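Side-chain contact in uncharacterized protein (PDB 6ZYL), which catalyses beta-hydroxylation of thioholgamide as a non-heme monooxygenase, probably using iron and 2-oxoglutarate like other members of the phytanoyl-CoA dioxygenase family: residues L53-T58 against A83-R88. Numbering follows the deposited sequence.
Sequences LAECQT and ASWADR
A tryptophan wedged between two helices, with an inter-helical salt bridge beside its CB, joins helix 46-66 to helix 84-90: the indole of W85 lies with one face on the backbone of E55 and C56 and on C56 CB, while R88, one turn further on, reaches back to E55. C56 CB sits 3.9 Å from the centroid of the six-membered ring of W85, over its face, a CH-pi contact. C56 SG, turned anti to the backbone N (chi1 168°), lies 3.8 Å from W85 CZ2 and meets the six-membered ring obliquely as a sulfur-aromatic contact. A86 CB lies over the opposite face. Segments 53-58 and 84-88 run roughly antiparallel, 139° between their N-to-C directions, and pack against the main sheet of this PhyH-family fold: C56 and W85 both touch L114 of strand 107-117, and W85 meets F232 of strand 229-237 edge-to-face, as it does Y59 of helix 46-66. R88 grips a single carboxylate oxygen end-on, NH2 donating to E55 OE1 at 2.9 Å and NH1 to the same OE1 at 3.1 Å. The oxygen lies in the guanidinium plane, yet the carboxylate stands almost perpendicular to it (86°); NH2 meets OE1 from above the carboxylate plane, and NH1 meets its syn lone pair. E55 OE2 accepts a hydrogen bond from Q51 NE2, one turn earlier on helix 46-66.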
# COMPACT_ATOMS: atom_id res chain seq x y z
N LEU A 53 14.81 -5.66 1.24
CA LEU A 53 14.41 -6.70 0.29
C LEU A 53 14.88 -8.07 0.75
O LEU A 53 14.14 -9.06 0.64
CB LEU A 53 14.97 -6.37 -1.10
CG LEU A 53 14.67 -7.40 -2.20
CD1 LEU A 53 13.18 -7.56 -2.40
CD2 LEU A 53 15.35 -6.99 -3.50
N ALA A 54 16.11 -8.15 1.26
CA ALA A 54 16.61 -9.43 1.77
C ALA A 54 15.76 -9.92 2.94
O ALA A 54 15.43 -11.11 3.02
CB ALA A 54 18.07 -9.29 2.19
N GLU A 55 15.41 -9.02 3.86
CA GLU A 55 14.57 -9.41 4.99
C GLU A 55 13.17 -9.79 4.53
O GLU A 55 12.55 -10.71 5.08
CB GLU A 55 14.52 -8.26 6.00
CG GLU A 55 15.88 -7.93 6.59
CD GLU A 55 15.85 -6.70 7.48
OE1 GLU A 55 14.75 -6.19 7.78
OE2 GLU A 55 16.94 -6.24 7.88
N CYS A 56 12.67 -9.14 3.50
CA CYS A 56 11.38 -9.48 2.97
C CYS A 56 11.37 -10.88 2.39
O CYS A 56 10.49 -11.61 2.59
CB CYS A 56 10.95 -8.46 1.95
SG CYS A 56 9.56 -8.86 0.96
N GLN A 57 12.40 -11.20 1.66
CA GLN A 57 12.56 -12.50 1.05
C GLN A 57 12.72 -13.61 2.11
O GLN A 57 12.19 -14.64 1.98
CB GLN A 57 13.63 -12.50 -0.02
CG GLN A 57 13.21 -11.74 -1.25
CD GLN A 57 14.26 -11.65 -2.32
OE1 GLN A 57 15.40 -11.48 -2.04
NE2 GLN A 57 13.85 -11.79 -3.55
N THR A 58 13.43 -13.31 3.16
CA THR A 58 13.57 -14.21 4.26
C THR A 58 12.20 -14.44 4.91
O THR A 58 11.85 -15.52 5.19
CB THR A 58 14.58 -13.68 5.29
OG1 THR A 58 15.88 -13.74 4.75
CG2 THR A 58 14.56 -14.51 6.53
N ALA A 83 5.99 -8.71 10.96
CA ALA A 83 7.33 -8.73 10.39
C ALA A 83 8.08 -7.46 10.76
O ALA A 83 7.59 -6.35 10.50
CB ALA A 83 7.27 -8.89 8.87
N SER A 84 9.27 -7.63 11.34
CA SER A 84 10.03 -6.48 11.80
C SER A 84 10.43 -5.56 10.65
O SER A 84 10.45 -4.34 10.80
CB SER A 84 11.27 -6.95 12.56
OG SER A 84 10.92 -7.57 13.78
N TRP A 85 10.75 -6.14 9.48
CA TRP A 85 11.16 -5.31 8.35
C TRP A 85 10.01 -4.41 7.89
O TRP A 85 10.23 -3.25 7.55
CB TRP A 85 11.66 -6.18 7.20
CG TRP A 85 10.60 -7.00 6.53
CD1 TRP A 85 10.27 -8.30 6.81
CD2 TRP A 85 9.73 -6.59 5.47
NE1 TRP A 85 9.25 -8.72 5.99
CE2 TRP A 85 8.90 -7.69 5.16
CE3 TRP A 85 9.57 -5.40 4.75
CZ2 TRP A 85 7.93 -7.63 4.16
CZ3 TRP A 85 8.60 -5.34 3.77
CH2 TRP A 85 7.79 -6.45 3.48
N ALA A 86 8.78 -4.94 7.89
CA ALA A 86 7.64 -4.12 7.51
C ALA A 86 7.31 -3.11 8.60
O ALA A 86 7.00 -1.94 8.31
CB ALA A 86 6.43 -5.01 7.23
N ASP A 87 7.37 -3.53 9.87
CA ASP A 87 7.17 -2.59 10.97
C ASP A 87 8.14 -1.42 10.87
O ASP A 87 7.76 -0.27 11.11
CB ASP A 87 7.34 -3.31 12.31
CG ASP A 87 7.47 -2.35 13.47
OD1 ASP A 87 6.43 -1.88 13.98
OD2 ASP A 87 8.61 -2.06 13.88
N ARG A 88 9.39 -1.69 10.50
CA ARG A 88 10.40 -0.64 10.45
C ARG A 88 10.08 0.38 9.36
O ARG A 88 10.22 1.59 9.57
CB ARG A 88 11.78 -1.25 10.22
CG ARG A 88 12.93 -0.25 10.29
CD ARG A 88 14.28 -0.95 10.14
NE ARG A 88 14.46 -1.54 8.81
CZ ARG A 88 14.48 -2.85 8.56
NH1 ARG A 88 14.33 -3.72 9.55
NH2 ARG A 88 14.64 -3.28 7.32